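Local coordinates for protein putative polyphosphate kinase 2 (Pseudomonas aeruginosa PAO1, PDB 3CZP) that uses inorganic polyphosphate as phosphate donor to convert AMP to ADP, and less efficiently GMP to GDP, with magnesium as cofactor, at residues S112-A117 and D129-A134; Y116-G121 and Y189-H194; L149-F154 and R201-D206. All coordinates share one frame; numbering follows the deposited sequence.

Contact 1 of 3, residues S112-A117 and D129-A134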
loop_
_atom_site.group_PDB
_atom_site.type_symbol
_atom_site.label_atom_id
_atom_site.label_comp_id
_atom_site.label_asym_id
_atom_site.label_seq_id
_atom_site.Cartn_x
_atom_site.Cartn_y
_atom_site.Cartn_z
ATOM N N SER A 112 -22.714 2.204 -9.046
ATOM C CA SER A 112 -23.425 1.010 -8.595
ATOM C C SER A 112 -23.848 1.221 -7.156
ATOM O O SER A 112 -24.960 0.936 -6.787
ATOM C CB SER A 112 -22.571 -0.259 -8.687
ATOM O OG SER A 112 -21.760 -0.254 -9.846
ATOM N N GLN A 113 -22.938 1.713 -6.328
ATOM C CA GLN A 113 -23.262 1.974 -4.940
ATOM C C GLN A 113 -24.466 2.906 -4.762
ATOM O O GLN A 113 -25.446 2.512 -4.103
ATOM C CB GLN A 113 -22.036 2.526 -4.211
ATOM C CG GLN A 113 -20.858 1.509 -4.070
ATOM C CD GLN A 113 -19.781 2.024 -3.143
ATOM O OE1 GLN A 113 -19.554 3.231 -3.063
ATOM N NE2 GLN A 113 -19.080 1.104 -2.466
HETATM N N MSE A 114 -24.423 4.108 -5.357
HETATM C CA MSE A 114 -25.538 5.093 -5.227
HETATM C C MSE A 114 -26.895 4.658 -5.872
HETATM O O MSE A 114 -27.947 4.881 -5.298
HETATM C CB MSE A 114 -25.073 6.479 -5.710
HETATM C CG MSE A 114 -25.106 6.706 -7.163
HETATM SE SE MSE A 114 -24.419 8.413 -7.742
HETATM C CE MSE A 114 -22.468 8.262 -7.272
ATOM N N LEU A 115 -26.852 3.964 -7.021
ATOM C CA LEU A 115 -28.055 3.468 -7.688
ATOM C C LEU A 115 -28.669 2.357 -6.892
ATOM O O LEU A 115 -29.871 2.337 -6.668
ATOM C CB LEU A 115 -27.740 2.978 -9.116
ATOM C CG LEU A 115 -27.456 4.130 -10.066
ATOM C CD1 LEU A 115 -26.897 3.587 -11.387
ATOM C CD2 LEU A 115 -28.725 4.971 -10.313
ATOM N N TYR A 116 -27.850 1.410 -6.451
ATOM C CA TYR A 116 -28.384 0.324 -5.610
ATOM C C TYR A 116 -29.021 0.892 -4.338
ATOM O O TYR A 116 -30.135 0.511 -3.959
ATOM C CB TYR A 116 -27.283 -0.682 -5.323
ATOM C CG TYR A 116 -27.633 -1.702 -4.267
ATOM C CD1 TYR A 116 -28.445 -2.816 -4.563
ATOM C CD2 TYR A 116 -27.180 -1.542 -2.939
ATOM C CE1 TYR A 116 -28.769 -3.753 -3.558
ATOM C CE2 TYR A 116 -27.512 -2.460 -1.930
ATOM C CZ TYR A 116 -28.298 -3.558 -2.244
ATOM O OH TYR A 116 -28.579 -4.471 -1.251
ATOM N N ALA A 117 -28.327 1.822 -3.701
ATOM C CA ALA A 117 -28.765 2.394 -2.437
ATOM C C ALA A 117 -30.159 3.080 -2.564
ATOM O O ALA A 117 -31.105 2.851 -1.746
ATOM C CB ALA A 117 -27.659 3.382 -1.874
ATOM N N ASP A 129 -28.616 12.869 -4.576
ATOM C CA ASP A 129 -28.167 14.079 -5.267
ATOM C C ASP A 129 -26.757 14.509 -4.819
ATOM O O ASP A 129 -25.932 15.027 -5.630
ATOM C CB ASP A 129 -29.187 15.185 -5.095
ATOM C CG ASP A 129 -30.478 14.930 -5.913
ATOM O OD1 ASP A 129 -30.589 13.904 -6.674
ATOM O OD2 ASP A 129 -31.382 15.773 -5.805
ATOM N N GLN A 130 -26.474 14.240 -3.558
ATOM C CA GLN A 130 -25.168 14.572 -2.970
ATOM C C GLN A 130 -24.079 13.667 -3.505
ATOM O O GLN A 130 -23.034 14.159 -3.816
ATOM C CB GLN A 130 -25.217 14.544 -1.450
ATOM C CG GLN A 130 -26.075 15.728 -0.906
ATOM C CD GLN A 130 -26.394 15.605 0.547
ATOM O OE1 GLN A 130 -25.609 15.054 1.301
ATOM N NE2 GLN A 130 -27.539 16.142 0.960
ATOM N N ALA A 131 -24.368 12.365 -3.587
ATOM C CA ALA A 131 -23.530 11.350 -4.153
ATOM C C ALA A 131 -23.241 11.641 -5.599
ATOM O O ALA A 131 -22.111 11.479 -6.066
ATOM C CB ALA A 131 -24.194 9.949 -4.011
ATOM N N ILE A 132 -24.261 12.082 -6.316
ATOM C CA ILE A 132 -24.080 12.467 -7.695
ATOM C C ILE A 132 -23.073 13.568 -7.787
ATOM O O ILE A 132 -22.135 13.459 -8.579
ATOM C CB ILE A 132 -25.400 12.897 -8.421
ATOM C CG1 ILE A 132 -26.312 11.684 -8.577
ATOM C CG2 ILE A 132 -25.071 13.479 -9.795
ATOM C CD1 ILE A 132 -27.731 11.992 -9.128
ATOM N N ASP A 133 -23.274 14.646 -7.030
ATOM C CA ASP A 133 -22.350 15.800 -7.104
ATOM C C ASP A 133 -20.920 15.424 -6.676
ATOM O O ASP A 133 -19.936 15.884 -7.281
ATOM C CB ASP A 133 -22.828 16.960 -6.232
ATOM C CG ASP A 133 -24.118 17.602 -6.719
ATOM O OD1 ASP A 133 -24.531 17.433 -7.910
ATOM O OD2 ASP A 133 -24.756 18.270 -5.860
ATOM N N ALA A 134 -20.790 14.620 -5.635
ATOM C CA ALA A 134 -19.452 14.108 -5.185
ATOM C C ALA A 134 -18.704 13.323 -6.285
ATOM O O ALA A 134 -17.489 13.413 -6.383
ATOM C CB ALA A 134 -19.577 13.224 -3.855
#
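M114, present as selenomethionine, reaches from helix 110-119 onto the shared flank of A131 and I132 in helix 125-144, and this one side chain makes every contact between the two segments. The pair illustrates how successive helices are packed together in the P-loop-like α/β fold of the first PPK2 domain. Besides A131 and I132, the selenomethionine also touches L128 and A135 of helix 125-144, so its four neighbours have the i, i+3, i+4, i+7 spacing of a knobs-into-holes socket.

Along the second segment, D129 comes first and turns away from M114; its carboxylate makes a weak, long ion pair with R202 of helix 186-203. A131 follows, with CB directed toward helix 110-119. This small CB lies 4.0 Å from M114 CB and at a like distance from SE, and the backbones come close here, with 6.7 Å between the CA atoms of M114 and A131. At I132 the approach changes: the two side chains cross at about a right angle, and M114 SE rests 3.9 Å from I132 CG1. The other branch, CG2, packs on R202 and T203, while L115, next to M114, packs on Y195 and V199, so helix 186-203 is the third helix packed at this point.

In M114, CG is placed between the backbone N and the carbonyl carbon (chi1 82°), which sends SE out toward the neighbouring helix. A further bend at chi3 (67°) then brings the terminal methyl to the A131 carbonyl, where M114 CE stops 3.5 Å from A131 O.

Contact 2 of 3, residues Y116-G121 and Y189-H194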
loop_
_atom_site.group_PDB
_atom_site.type_symbol
_atom_site.label_atom_id
_atom_site.label_comp_id
_atom_site.label_asym_id
_atom_site.label_seq_id
_atom_site.Cartn_x
_atom_site.Cartn_y
_atom_site.Cartn_z
ATOM N N TYR A 116 -27.850 1.410 -6.451
ATOM C CA TYR A 116 -28.384 0.324 -5.610
ATOM C C TYR A 116 -29.021 0.892 -4.338
ATOM O O TYR A 116 -30.135 0.511 -3.959
ATOM C CB TYR A 116 -27.283 -0.682 -5.323
ATOM C CG TYR A 116 -27.633 -1.702 -4.267
ATOM C CD1 TYR A 116 -28.445 -2.816 -4.563
ATOM C CD2 TYR A 116 -27.180 -1.542 -2.939
ATOM C CE1 TYR A 116 -28.769 -3.753 -3.558
ATOM C CE2 TYR A 116 -27.512 -2.460 -1.930
ATOM C CZ TYR A 116 -28.298 -3.558 -2.244
ATOM O OH TYR A 116 -28.579 -4.471 -1.251
ATOM N N ALA A 117 -28.327 1.822 -3.701
ATOM C CA ALA A 117 -28.765 2.394 -2.437
ATOM C C ALA A 117 -30.159 3.080 -2.564
ATOM O O ALA A 117 -31.105 2.851 -1.746
ATOM C CB ALA A 117 -27.659 3.382 -1.874
ATOM N N ARG A 118 -30.338 3.781 -3.674
ATOM C CA ARG A 118 -31.586 4.526 -3.948
ATOM C C ARG A 118 -32.698 3.588 -4.365
ATOM O O ARG A 118 -33.787 3.637 -3.796
ATOM C CB ARG A 118 -31.311 5.603 -4.975
ATOM C CG ARG A 118 -32.373 6.620 -5.190
ATOM C CD ARG A 118 -32.592 7.382 -3.956
ATOM N NE ARG A 118 -33.715 8.246 -4.027
ATOM C CZ ARG A 118 -34.897 8.004 -3.462
ATOM N NH1 ARG A 118 -35.139 6.850 -2.821
ATOM N NH2 ARG A 118 -35.850 8.934 -3.575
ATOM N N VAL A 119 -32.411 2.677 -5.296
ATOM C CA VAL A 119 -33.408 1.750 -5.789
ATOM C C VAL A 119 -33.946 0.889 -4.642
ATOM O O VAL A 119 -35.125 0.611 -4.582
ATOM C CB VAL A 119 -32.875 0.851 -6.936
ATOM C CG1 VAL A 119 -33.855 -0.320 -7.218
ATOM C CG2 VAL A 119 -32.600 1.716 -8.230
ATOM N N GLU A 120 -33.082 0.552 -3.689
ATOM C CA GLU A 120 -33.453 -0.247 -2.523
ATOM C C GLU A 120 -34.044 0.546 -1.360
ATOM O O GLU A 120 -34.507 -0.034 -0.375
ATOM C CB GLU A 120 -32.231 -1.003 -2.045
ATOM C CG GLU A 120 -31.827 -2.119 -2.986
ATOM C CD GLU A 120 -32.802 -3.284 -2.898
ATOM O OE1 GLU A 120 -32.725 -4.078 -1.939
ATOM O OE2 GLU A 120 -33.677 -3.397 -3.768
ATOM N N GLY A 121 -34.034 1.863 -1.476
ATOM C CA GLY A 121 -34.557 2.717 -0.423
ATOM C C GLY A 121 -33.650 2.907 0.773
ATOM O O GLY A 121 -34.105 3.374 1.815
ATOM N N TYR A 189 -36.209 -2.694 -12.624
ATOM C CA TYR A 189 -35.781 -2.043 -13.902
ATOM C C TYR A 189 -36.272 -0.564 -14.033
ATOM O O TYR A 189 -35.511 0.378 -14.296
ATOM C CB TYR A 189 -36.272 -2.885 -15.114
ATOM C CG TYR A 189 -35.846 -2.298 -16.445
ATOM C CD1 TYR A 189 -34.650 -2.665 -17.033
ATOM C CD2 TYR A 189 -36.601 -1.325 -17.078
ATOM C CE1 TYR A 189 -34.217 -2.077 -18.250
ATOM C CE2 TYR A 189 -36.188 -0.757 -18.277
ATOM C CZ TYR A 189 -34.995 -1.143 -18.854
ATOM O OH TYR A 189 -34.583 -0.565 -20.022
ATOM N N ASP A 190 -37.572 -0.370 -13.836
ATOM C CA ASP A 190 -38.156 0.951 -14.000
ATOM C C ASP A 190 -37.460 1.979 -13.109
ATOM O O ASP A 190 -37.194 3.093 -13.549
ATOM C CB ASP A 190 -39.661 0.916 -13.708
ATOM C CG ASP A 190 -40.444 0.124 -14.758
ATOM O OD1 ASP A 190 -39.846 -0.396 -15.731
ATOM O OD2 ASP A 190 -41.664 -0.017 -14.580
ATOM N N ARG A 191 -37.154 1.618 -11.880
ATOM C CA ARG A 191 -36.539 2.586 -10.976
ATOM C C ARG A 191 -35.088 2.773 -11.248
ATOM O O ARG A 191 -34.593 3.889 -11.182
ATOM C CB ARG A 191 -36.765 2.222 -9.499
ATOM C CG ARG A 191 -38.232 2.184 -9.163
ATOM C CD ARG A 191 -38.462 1.787 -7.720
ATOM N NE ARG A 191 -37.842 2.780 -6.849
ATOM C CZ ARG A 191 -37.376 2.550 -5.627
ATOM N NH1 ARG A 191 -36.830 3.552 -4.914
ATOM N NH2 ARG A 191 -37.450 1.313 -5.133
ATOM N N PHE A 192 -34.400 1.680 -11.576
ATOM C CA PHE A 192 -33.013 1.734 -11.932
ATOM C C PHE A 192 -32.744 2.694 -13.107
ATOM O O PHE A 192 -31.757 3.484 -13.086
ATOM C CB PHE A 192 -32.541 0.354 -12.326
ATOM C CG PHE A 192 -31.064 0.204 -12.284
ATOM C CD1 PHE A 192 -30.427 -0.009 -11.074
ATOM C CD2 PHE A 192 -30.301 0.311 -13.464
ATOM C CE1 PHE A 192 -29.063 -0.152 -11.033
ATOM C CE2 PHE A 192 -28.950 0.167 -13.437
ATOM C CZ PHE A 192 -28.310 -0.076 -12.219
ATOM N N VAL A 193 -33.594 2.603 -14.122
ATOM C CA VAL A 193 -33.403 3.408 -15.312
ATOM C C VAL A 193 -33.851 4.843 -15.058
ATOM O O VAL A 193 -33.296 5.754 -15.644
ATOM C CB VAL A 193 -34.052 2.831 -16.596
ATOM C CG1 VAL A 193 -33.261 1.557 -17.108
ATOM C CG2 VAL A 193 -35.542 2.593 -16.421
ATOM N N HIS A 194 -34.847 5.048 -14.201
ATOM C CA HIS A 194 -35.273 6.405 -13.769
ATOM C C HIS A 194 -34.147 7.155 -13.079
ATOM O O HIS A 194 -33.763 8.279 -13.447
ATOM C CB HIS A 194 -36.525 6.300 -12.872
ATOM C CG HIS A 194 -36.869 7.552 -12.138
ATOM N ND1 HIS A 194 -37.547 8.597 -12.720
ATOM C CD2 HIS A 194 -36.651 7.910 -10.848
ATOM C CE1 HIS A 194 -37.728 9.553 -11.819
ATOM N NE2 HIS A 194 -37.214 9.147 -10.667
#
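V119 and F192 supply the apolar half of this contact. V119 CG2 lies against the backbone of the opposing helix, 3.7 Å from F192 CA, and meets the aromatic ring obliquely, 4.0 Å from F192 CD1. With CG1 anti to the backbone N (chi1 168°), CG2 is the branch left to face helix 186-203. The same F192 ring meets W183 edge-to-face.

The polar half belongs to R191, whose chain bends at chi3 (62°) and carries its guanidinium to the carbonyls of R118 and V119, near the C-terminal end of helix 110-119. One face of the group is laid over V119 CA. R191 NH1 is 3.2 Å from R118 O; NH2 is modelled implausibly close to V119 O at a poor angle, a doubtful detail.

Like charges also meet here: R118 NH1 and R191 NH1 are 4.3 Å apart. The carbonyl oxygens and the negative end of the helix dipole would probably offset some of that repulsion.

Just after these carbonyls the chain leaves the helix at G121, which has positive phi, and G121 N is hydrogen-bonded to R118 O (2.9 Å). The arrangement is thus a Schellman motif with an arginine from a neighbouring helix laid against it.

Contact 3 of 3, residues L149-F154 and R201-D206. With ACT (acetate ion), chain D.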
loop_
_atom_site.group_PDB
_atom_site.type_symbol
_atom_site.label_atom_id
_atom_site.label_comp_id
_atom_site.label_asym_id
_atom_site.label_seq_id
_atom_site.Cartn_x
_atom_site.Cartn_y
_atom_site.Cartn_z
ATOM N N LEU A 149 -10.718 8.904 -18.542
ATOM C CA LEU A 149 -11.820 8.293 -17.848
ATOM C C LEU A 149 -12.934 7.973 -18.820
ATOM O O LEU A 149 -13.552 8.864 -19.443
ATOM C CB LEU A 149 -12.353 9.241 -16.777
ATOM C CG LEU A 149 -13.623 8.745 -16.061
ATOM C CD1 LEU A 149 -13.379 7.419 -15.326
ATOM C CD2 LEU A 149 -14.109 9.764 -15.073
ATOM N N PHE A 150 -13.183 6.701 -18.990
ATOM C CA PHE A 150 -14.301 6.217 -19.788
ATOM C C PHE A 150 -15.414 5.727 -18.860
ATOM O O PHE A 150 -15.126 5.030 -17.881
ATOM C CB PHE A 150 -13.840 5.019 -20.628
ATOM C CG PHE A 150 -12.823 5.353 -21.675
ATOM C CD1 PHE A 150 -13.232 5.731 -22.977
ATOM C CD2 PHE A 150 -11.458 5.207 -21.419
ATOM C CE1 PHE A 150 -12.287 5.984 -23.956
ATOM C CE2 PHE A 150 -10.535 5.495 -22.390
ATOM C CZ PHE A 150 -10.943 5.887 -23.650
ATOM N N LYS A 151 -16.685 6.019 -19.174
ATOM C CA LYS A 151 -17.817 5.417 -18.451
ATOM C C LYS A 151 -18.814 4.743 -19.444
ATOM O O LYS A 151 -19.384 5.391 -20.312
ATOM C CB LYS A 151 -18.534 6.452 -17.596
ATOM C CG LYS A 151 -17.616 7.320 -16.756
ATOM C CD LYS A 151 -18.390 8.196 -15.878
ATOM C CE LYS A 151 -18.423 9.630 -16.392
ATOM N NZ LYS A 151 -19.277 10.278 -15.518
ATOM N N PHE A 152 -19.051 3.452 -19.261
ATOM C CA PHE A 152 -19.896 2.725 -20.156
ATOM C C PHE A 152 -21.092 2.245 -19.406
ATOM O O PHE A 152 -20.980 1.592 -18.348
ATOM C CB PHE A 152 -19.172 1.546 -20.837
ATOM C CG PHE A 152 -18.075 1.944 -21.741
ATOM C CD1 PHE A 152 -18.321 2.390 -23.032
ATOM C CD2 PHE A 152 -16.752 1.834 -21.323
ATOM C CE1 PHE A 152 -17.255 2.741 -23.857
ATOM C CE2 PHE A 152 -15.692 2.143 -22.166
ATOM C CZ PHE A 152 -15.932 2.610 -23.394
ATOM N N TRP A 153 -22.241 2.562 -19.973
ATOM C CA TRP A 153 -23.515 2.055 -19.533
ATOM C C TRP A 153 -24.064 1.069 -20.565
ATOM O O TRP A 153 -24.477 1.449 -21.650
ATOM C CB TRP A 153 -24.502 3.222 -19.331
ATOM C CG TRP A 153 -25.915 2.772 -18.952
ATOM C CD1 TRP A 153 -26.833 2.223 -19.765
ATOM C CD2 TRP A 153 -26.518 2.855 -17.669
ATOM N NE1 TRP A 153 -27.973 1.908 -19.067
ATOM C CE2 TRP A 153 -27.801 2.307 -17.773
ATOM C CE3 TRP A 153 -26.091 3.326 -16.429
ATOM C CZ2 TRP A 153 -28.675 2.281 -16.711
ATOM C CZ3 TRP A 153 -26.971 3.266 -15.362
ATOM C CH2 TRP A 153 -28.224 2.760 -15.509
ATOM N N PHE A 154 -24.050 -0.202 -20.195
ATOM C CA PHE A 154 -24.566 -1.299 -20.980
ATOM C C PHE A 154 -26.075 -1.385 -20.798
ATOM O O PHE A 154 -26.562 -1.565 -19.659
ATOM C CB PHE A 154 -23.903 -2.610 -20.533
ATOM C CG PHE A 154 -22.442 -2.691 -20.900
ATOM C CD1 PHE A 154 -22.023 -3.410 -22.012
ATOM C CD2 PHE A 154 -21.485 -1.966 -20.188
ATOM C CE1 PHE A 154 -20.691 -3.421 -22.388
ATOM C CE2 PHE A 154 -20.127 -2.024 -20.545
ATOM C CZ PHE A 154 -19.744 -2.735 -21.628
ATOM N N ARG A 201 -27.245 12.123 -16.815
ATOM C CA ARG A 201 -27.341 13.498 -17.243
ATOM C C ARG A 201 -26.378 14.409 -16.497
ATOM O O ARG A 201 -25.735 15.317 -17.090
ATOM C CB ARG A 201 -28.804 13.964 -17.095
ATOM C CG ARG A 201 -29.074 15.485 -17.206
ATOM C CD ARG A 201 -28.831 16.030 -18.633
ATOM N NE ARG A 201 -29.059 17.473 -18.631
ATOM C CZ ARG A 201 -30.223 18.050 -18.871
ATOM N NH1 ARG A 201 -30.304 19.386 -18.818
ATOM N NH2 ARG A 201 -31.297 17.285 -19.142
ATOM N N ARG A 202 -26.288 14.203 -15.189
ATOM C CA ARG A 202 -25.525 15.076 -14.319
ATOM C C ARG A 202 -24.003 14.843 -14.346
ATOM O O ARG A 202 -23.223 15.721 -13.987
ATOM C CB ARG A 202 -26.077 14.965 -12.882
ATOM C CG ARG A 202 -27.526 15.353 -12.808
ATOM C CD ARG A 202 -28.047 15.525 -11.428
ATOM N NE ARG A 202 -29.481 15.821 -11.424
ATOM C CZ ARG A 202 -30.194 16.021 -10.329
ATOM N NH1 ARG A 202 -31.500 16.276 -10.440
ATOM N NH2 ARG A 202 -29.625 15.974 -9.133
ATOM N N THR A 203 -23.590 13.656 -14.756
ATOM C CA THR A 203 -22.189 13.260 -14.677
ATOM C C THR A 203 -21.569 12.986 -16.026
ATOM O O THR A 203 -20.396 12.581 -16.101
ATOM C CB THR A 203 -22.016 12.042 -13.759
ATOM O OG1 THR A 203 -22.747 10.954 -14.310
ATOM C CG2 THR A 203 -22.481 12.391 -12.313
ATOM N N SER A 204 -22.321 13.182 -17.084
ATOM C CA SER A 204 -21.749 13.113 -18.416
ATOM C C SER A 204 -21.162 14.480 -18.761
ATOM O O SER A 204 -21.868 15.424 -18.900
ATOM C CB SER A 204 -22.785 12.697 -19.457
ATOM O OG SER A 204 -22.074 12.184 -20.598
ATOM N N ARG A 205 -19.858 14.554 -18.911
ATOM C CA ARG A 205 -19.130 15.798 -19.147
ATOM C C ARG A 205 -18.303 15.625 -20.393
ATOM O O ARG A 205 -18.045 14.484 -20.840
ATOM C CB ARG A 205 -18.192 16.108 -17.976
ATOM C CG ARG A 205 -18.886 16.430 -16.724
ATOM C CD ARG A 205 -19.393 17.835 -16.824
ATOM N NE ARG A 205 -20.092 18.249 -15.624
ATOM C CZ ARG A 205 -21.368 18.020 -15.377
ATOM N NH1 ARG A 205 -22.108 17.402 -16.264
ATOM N NH2 ARG A 205 -21.899 18.475 -14.259
ATOM N N ASP A 206 -17.887 16.738 -20.961
ATOM C CA ASP A 206 -17.097 16.713 -22.197
ATOM C C ASP A 206 -15.743 15.977 -21.994
ATOM O O ASP A 206 -15.244 15.266 -22.897
ATOM C CB ASP A 206 -16.864 18.140 -22.689
ATOM C CG ASP A 206 -18.123 18.772 -23.319
ATOM O OD1 ASP A 206 -19.190 18.074 -23.481
ATOM O OD2 ASP A 206 -18.025 19.989 -23.626
HETATM C C ACT D . -18.071 20.233 -19.259
HETATM O O ACT D . -18.968 19.612 -19.901
HETATM O OXT ACT D . -18.416 20.752 -18.164
HETATM C CH3 ACT D . -16.653 20.366 -19.744
#
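K151 and T203 are joined by a single hydrogen bond from a strand side chain to a helix-end carbonyl. K151 NZ donates to T203 O at 2.6 Å, a short bond, with a C=O...N angle of 132° and the nitrogen well above the carbonyl plane. K151 starts with CB aimed at the second segment and bends at chi3 (-104°), a value far from a staggered one, which brings the ammonium to the carbonyl of the last helical residue. NZ also lies 3.7 Å from T203 CB, so the cation brushes the side chain as well as gripping the backbone.

Further polar contacts hold both ends in place. The ammonium forms a salt bridge with E139 and a hydrogen bond with Y111 OH, giving it three polar partners. T203 OG1 is hydrogen-bonded to V199 O within helix 186-203. It also bonds to W210 NE1, as S204 OG does to the backbone N of W210, and these two bonds to W210 tie the helix exit to the start of strand 210-214. Strand 148-155, helix 186-203 and strand 210-214 follow in chain order, and the two strands are parallel neighbours, the topology of a β-α-β crossover.

Charged and ionic contacts continue past the helix. R205 NE is salt-bridged to E136, and R205 NH1 makes a weak hydrogen bond of 3.3 Å to S204 O. An acetate ion, probably from the crystallisation liquor, accepts a nearly straight bond (168°) from D206 N to its O atom at 3.2 Å, and R205 CD approaches its OXT to 3.4 Å.

The chemistry implies a buried lysine whose charge is probably balanced by E139 and further stabilised by the carbonyl end of a helix, where the negative pole of the dipole would favour its protonated form.

All three contacts lie in the first PPK2 domain, which seems to be catalytically inactive and might serve dimerization. Contacts 1 and 2 share helix 110-119, their centres about 11 Å apart; contacts 2 and 3 share helix 186-203, about 18 Å apart; contacts 1 and 3 are about 14 Å apart. Along the chain, contact 1 closes before contact 3 opens, whereas contacts 2 and 3 interleave. Their side chains meet as well: L115 touches both F192 and W153, and F192 packs on W153. Helices 110-119, 125-144 and 186-203 thus pack together and on strand 148-155 of the five-stranded parallel sheet, the strand that contact 3 uses.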